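Local coordinates for protein putative polyketide synthase (PDB 6HP2) that contributes an S-adenosylmethionine-dependent O-methyltransferase domain to a trans-AT polyketide synthase that probably takes part in making the antibiotic bacillaene, at residues 77-80 with 81-84; 71-74 with 75-78. One frame throughout, in Å; residues are numbered along the deposited sequence.

Contact 1: residues 77-80 with 81-84. With SAH (S-adenosyl-L-homocysteine), chain B.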
loop_
_atom_site.group_PDB
_atom_site.type_symbol
_atom_site.label_atom_id
_atom_site.label_comp_id
_atom_site.label_asym_id
_atom_site.label_seq_id
_atom_site.Cartn_x
_atom_site.Cartn_y
_atom_site.Cartn_z
ATOM N N ARG A 77 -13.973 2.244 5.191
ATOM C CA ARG A 77 -13.547 0.899 4.840
ATOM C C ARG A 77 -13.861 0.574 3.387
ATOM O O ARG A 77 -13.069 -0.073 2.700
ATOM C CB ARG A 77 -14.219 -0.094 5.747
ATOM C CG ARG A 77 -13.604 -1.513 5.628
ATOM C CD ARG A 77 -14.347 -2.487 6.556
ATOM N NE ARG A 77 -13.566 -3.693 6.833
ATOM C CZ ARG A 77 -13.426 -4.713 5.988
ATOM N NH1 ARG A 77 -14.003 -4.680 4.793
ATOM N NH2 ARG A 77 -12.702 -5.768 6.334
ATOM N N GLU A 78 -15.034 0.971 2.919
ATOM C CA GLU A 78 -15.382 0.748 1.519
ATOM C C GLU A 78 -14.387 1.398 0.570
ATOM O O GLU A 78 -14.140 0.865 -0.511
ATOM C CB GLU A 78 -16.810 1.267 1.235
ATOM C CG GLU A 78 -17.909 0.485 1.929
ATOM C CD GLU A 78 -19.294 1.071 1.673
ATOM O OE1 GLU A 78 -19.383 2.218 1.192
ATOM O OE2 GLU A 78 -20.290 0.379 1.953
ATOM N N LYS A 79 -13.895 2.598 0.895
ATOM C CA LYS A 79 -12.922 3.251 0.045
ATOM C C LYS A 79 -11.573 2.591 0.149
ATOM O O LYS A 79 -10.829 2.546 -0.835
ATOM C CB LYS A 79 -12.849 4.747 0.400
ATOM C CG LYS A 79 -14.247 5.441 0.239
ATOM C CD LYS A 79 -14.652 5.338 -1.247
ATOM C CE LYS A 79 -15.832 6.258 -1.571
ATOM N NZ LYS A 79 -17.145 5.629 -1.296
ATOM N N GLN A 80 -11.229 2.084 1.315
ATOM C CA GLN A 80 -10.006 1.281 1.450
ATOM C C GLN A 80 -10.080 0.030 0.600
ATOM O O GLN A 80 -9.089 -0.362 -0.031
ATOM C CB GLN A 80 -9.797 0.911 2.922
ATOM C CG GLN A 80 -9.423 2.150 3.739
ATOM C CD GLN A 80 -9.283 1.861 5.169
ATOM O OE1 GLN A 80 -10.162 1.235 5.757
ATOM N NE2 GLN A 80 -8.171 2.286 5.757
ATOM N N VAL A 81 -11.244 -0.616 0.582
ATOM C CA VAL A 81 -11.419 -1.760 -0.285
ATOM C C VAL A 81 -11.344 -1.328 -1.754
ATOM O O VAL A 81 -10.764 -2.015 -2.586
ATOM C CB VAL A 81 -12.751 -2.444 0.036
ATOM C CG1 VAL A 81 -13.076 -3.452 -1.049
ATOM C CG2 VAL A 81 -12.691 -3.125 1.473
ATOM N N GLU A 82 -12.022 -0.249 -2.103
ATOM C CA GLU A 82 -12.067 0.167 -3.505
ATOM C C GLU A 82 -10.655 0.381 -4.038
ATOM O O GLU A 82 -10.312 -0.056 -5.138
ATOM C CB GLU A 82 -12.877 1.450 -3.621
ATOM C CG GLU A 82 -12.863 2.060 -5.068
ATOM C CD GLU A 82 -13.335 3.510 -5.053
ATOM O OE1 GLU A 82 -14.563 3.683 -5.118
ATOM O OE2 GLU A 82 -12.482 4.455 -4.931
ATOM N N MET A 83 -9.828 1.088 -3.275
ATOM C CA MET A 83 -8.460 1.358 -3.713
ATOM C C MET A 83 -7.670 0.080 -3.937
ATOM O O MET A 83 -6.929 -0.051 -4.912
ATOM C CB MET A 83 -7.740 2.217 -2.694
ATOM C CG MET A 83 -6.306 2.547 -3.101
ATOM S SD MET A 83 -5.547 3.822 -2.014
ATOM C CE MET A 83 -5.496 3.044 -0.428
ATOM N N ARG A 84 -7.767 -0.857 -3.017
ATOM C CA ARG A 84 -7.116 -2.158 -3.204
ATOM C C ARG A 84 -7.661 -2.894 -4.419
ATOM O O ARG A 84 -6.908 -3.575 -5.117
ATOM C CB ARG A 84 -7.290 -2.980 -1.927
ATOM C CG ARG A 84 -6.374 -2.513 -0.819
ATOM C CD ARG A 84 -6.736 -3.221 0.508
ATOM N NE ARG A 84 -5.640 -3.115 1.472
ATOM C CZ ARG A 84 -5.365 -2.011 2.169
ATOM N NH1 ARG A 84 -6.077 -0.878 1.982
ATOM N NH2 ARG A 84 -4.365 -2.043 3.018
HETATM N N SAH B . -0.057 -3.048 4.435
HETATM C CA SAH B . -0.833 -2.943 5.666
HETATM C CB SAH B . -0.100 -2.146 6.739
HETATM C CG SAH B . 0.497 -0.825 6.290
HETATM S SD SAH B . 1.152 0.107 7.706
HETATM C C SAH B . -2.160 -2.314 5.322
HETATM O O SAH B . -3.013 -2.143 6.193
HETATM O OXT SAH B . -2.388 -1.991 4.161
HETATM C "C5'" SAH B . 2.907 -0.209 7.410
HETATM C "C4'" SAH B . 3.289 -1.663 7.679
HETATM O "O4'" SAH B . 4.663 -1.855 7.274
HETATM C "C3'" SAH B . 3.295 -1.984 9.210
HETATM O "O3'" SAH B . 2.698 -3.286 9.311
HETATM C "C2'" SAH B . 4.763 -2.024 9.630
HETATM O "O2'" SAH B . 5.058 -2.890 10.686
HETATM C "C1'" SAH B . 5.406 -2.490 8.305
HETATM N N9 SAH B . 6.833 -2.214 8.150
HETATM C C8 SAH B . 7.474 -1.009 8.203
HETATM N N7 SAH B . 8.779 -1.262 8.058
HETATM C C5 SAH B . 8.958 -2.588 7.854
HETATM C C6 SAH B . 10.073 -3.393 7.652
HETATM N N6 SAH B . 11.319 -2.933 7.548
HETATM N N1 SAH B . 9.895 -4.732 7.464
HETATM C C2 SAH B . 8.643 -5.308 7.575
HETATM N N3 SAH B . 7.555 -4.507 7.808
HETATM C C4 SAH B . 7.721 -3.191 7.987
#
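Arg84 and Gln80 meet one turn apart, where the carbonyl oxygen of Gln80 lies alongside CB, CG and CD of Arg84, with CG 3.6 Å from Gln80 O. Arg84 NH1 lies 3.7 Å from Gln80 O, and this oxygen approaches the guanidinium at its edge, near the plane of the group. The amide Arg84 N also reaches Gln80 O, at 3.3 Å, a weak hydrogen bond. CG of Arg84 stands beside its own backbone N (chi1 -76°), and from there the extended chain carries the guanidinium back along the helix, beside that carbonyl, while its edge faces the carboxylate of S-adenosyl-L-homocysteine. The modelled separation there is too short to be trusted in detail, but Arg84 belongs to the ligand's binding site. A salt bridge from NE to Asp109 and a weak hydrogen bond from NH1 to Thr46 help set the rotation of the guanidinium.

Helix 70-88 brings this turn to the ligand pocket of a Rossmann-like methyltransferase domain, and the i to i+4 bonding of an alpha-helix carries the backbone there: Val81 N donates to Arg77 O at 2.8 Å and Met83 N to Lys79 O at 3.0 Å. Glu82 N is held likewise by Glu78 O.

Val81 CG2 packs 3.3 Å from Arg77 O and 3.9 Å from Arg77 NH1, meeting the guanidinium obliquely; Arg77 is poorly ordered, although its NH2 is bonded to the backbone of Glu42. Lys79 NZ stays 5.0 Å from Glu82 OE1, oppositely charged but not in contact, and Glu82 OE2 is instead engaged by Tyr316 of helix 316-326. Gln80 turns its amide to the 44-46 segment, with NE2 donating to Thr46 O.

Contact 2: residues 71-74 with 75-78; sequences LERE and MVRE
Arg73 reaches forward over Val76, laying one face of its guanidinium on the valine CG1. NH1 makes the closest approach, 3.5 Å from Val76 CG1, and the two side chains run at a slant to each other. A bend at chi2 (67°) turns the arginine along the helix toward its next turn, which places NH1 3.6 Å from Arg77 N, a neighbour at the guanidinium edge, near its plane. The same NH1 makes a weak hydrogen bond with Gln80 OE1.

These are the first turns of helix 70-88, nearer the surface. Val76 is the buried residue here, turned to Met59 of helix 59-64 and to Cys48, while Arg73 packs on Val62 and Ile63 of the same short helix. The backbone follows the regular i to i+4 pattern, with Arg77 N donating to Arg73 O at 2.9 Å and Met75 N to Leu71 O at 3.1 Å.

Away from Arg73, Glu74 and Glu78 reach out one turn apart, their carboxylate planes 49° from each other. Glu74 OE1 and Glu78 OE2 come to 4.2 Å, a like-charge approach that may raise the pKa of one of them, though a water between them and the distant Arg337 would soften the repulsion. That water gives a weak hydrogen bond to Glu74 OE1 at 3.0 Å; its separation from Glu78 OE2 is implausibly short, which makes that arm of the bridge doubtful. Nearer the backbone, Glu78 CG lies 3.3 Å from Glu74 O. Glu74 OE2 also faces Arg337 in a long, weak ion pair.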
loop_
_atom_site.group_PDB
_atom_site.type_symbol
_atom_site.label_atom_id
_atom_site.label_comp_id
_atom_site.label_asym_id
_atom_site.label_seq_id
_atom_site.Cartn_x
_atom_site.Cartn_y
_atom_site.Cartn_z
ATOM N N LEU A 71 -20.413 3.777 11.586
ATOM C CA LEU A 71 -20.966 3.720 10.243
ATOM C C LEU A 71 -20.161 4.592 9.291
ATOM O O LEU A 71 -19.984 4.253 8.096
ATOM C CB LEU A 71 -22.437 4.172 10.256
ATOM C CG LEU A 71 -23.412 3.249 10.997
ATOM C CD1 LEU A 71 -24.792 3.859 11.005
ATOM C CD2 LEU A 71 -23.397 1.902 10.282
ATOM N N GLU A 72 -19.665 5.713 9.806
ATOM C CA GLU A 72 -18.715 6.497 9.040
ATOM C C GLU A 72 -17.459 5.693 8.791
ATOM O O GLU A 72 -16.841 5.787 7.711
ATOM C CB GLU A 72 -18.401 7.816 9.739
ATOM C CG GLU A 72 -19.552 8.777 9.903
ATOM C CD GLU A 72 -20.462 8.490 11.129
ATOM O OE1 GLU A 72 -20.214 7.524 11.883
ATOM O OE2 GLU A 72 -21.436 9.239 11.296
ATOM N N ARG A 73 -17.082 4.859 9.762
ATOM C CA ARG A 73 -15.904 4.040 9.577
ATOM C C ARG A 73 -16.158 2.969 8.526
ATOM O O ARG A 73 -15.227 2.553 7.826
ATOM C CB ARG A 73 -15.476 3.408 10.912
ATOM C CG ARG A 73 -14.104 2.690 10.851
ATOM C CD ARG A 73 -12.943 3.651 10.618
ATOM N NE ARG A 73 -11.639 3.011 10.380
ATOM C CZ ARG A 73 -11.302 2.352 9.265
ATOM N NH1 ARG A 73 -12.184 2.189 8.290
ATOM N NH2 ARG A 73 -10.086 1.828 9.122
ATOM N N GLU A 74 -17.411 2.535 8.374
ATOM C CA GLU A 74 -17.764 1.642 7.271
ATOM C C GLU A 74 -17.606 2.338 5.926
ATOM O O GLU A 74 -17.210 1.701 4.942
ATOM C CB GLU A 74 -19.197 1.123 7.465
ATOM C CG GLU A 74 -19.707 0.121 6.490
ATOM C CD GLU A 74 -21.207 -0.159 6.693
ATOM O OE1 GLU A 74 -21.997 0.068 5.749
ATOM O OE2 GLU A 74 -21.595 -0.591 7.806
ATOM N N MET A 75 -17.911 3.632 5.856
ATOM C CA MET A 75 -17.721 4.380 4.606
ATOM C C MET A 75 -16.255 4.397 4.225
ATOM O O MET A 75 -15.883 4.261 3.047
ATOM C CB MET A 75 -18.217 5.827 4.722
ATOM C CG MET A 75 -19.686 6.038 4.619
ATOM S SD MET A 75 -20.130 7.735 5.169
ATOM C CE MET A 75 -19.342 8.693 3.953
ATOM N N VAL A 76 -15.408 4.600 5.220
ATOM C CA VAL A 76 -13.964 4.640 5.021
ATOM C C VAL A 76 -13.483 3.296 4.549
ATOM O O VAL A 76 -12.720 3.190 3.577
ATOM C CB VAL A 76 -13.244 5.079 6.318
ATOM C CG1 VAL A 76 -11.758 4.964 6.161
ATOM C CG2 VAL A 76 -13.655 6.549 6.625
ATOM N N ARG A 77 -13.973 2.244 5.191
ATOM C CA ARG A 77 -13.547 0.899 4.840
ATOM C C ARG A 77 -13.861 0.574 3.387
ATOM O O ARG A 77 -13.069 -0.073 2.700
ATOM C CB ARG A 77 -14.219 -0.094 5.747
ATOM C CG ARG A 77 -13.604 -1.513 5.628
ATOM C CD ARG A 77 -14.347 -2.487 6.556
ATOM N NE ARG A 77 -13.566 -3.693 6.833
ATOM C CZ ARG A 77 -13.426 -4.713 5.988
ATOM N NH1 ARG A 77 -14.003 -4.680 4.793
ATOM N NH2 ARG A 77 -12.702 -5.768 6.334
ATOM N N GLU A 78 -15.034 0.971 2.919
ATOM C CA GLU A 78 -15.382 0.748 1.519
ATOM C C GLU A 78 -14.387 1.398 0.570
ATOM O O GLU A 78 -14.140 0.865 -0.511
ATOM C CB GLU A 78 -16.810 1.267 1.235
ATOM C CG GLU A 78 -17.909 0.485 1.929
ATOM C CD GLU A 78 -19.294 1.071 1.673
ATOM O OE1 GLU A 78 -19.383 2.218 1.192
ATOM O OE2 GLU A 78 -20.290 0.379 1.953
HETATM O O HOH W 1 -20.189 -1.200 3.787
#

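In the fold
Contacts 1 and 2 are successive portions of helix 70-88, sharing Arg77 and Glu78, with centres about 9 Å apart. Side chains join them as well: Arg73 NH1 of contact 2 lies 3.4 Å from Gln80 OE1 of contact 1. Contact 1 is nearer the middle of the chain, its centre about 11 Å from the chain's centre against about 18 Å for contact 2. It supplies Arg84 to the S-adenosyl-L-homocysteine pocket. Contact 2 stands farther off, the side chain of Arg73 about 9 Å from the ligand, yet both Arg73 and Gln80 have side chains about 7 Å from that of the ligand-binding Leu45.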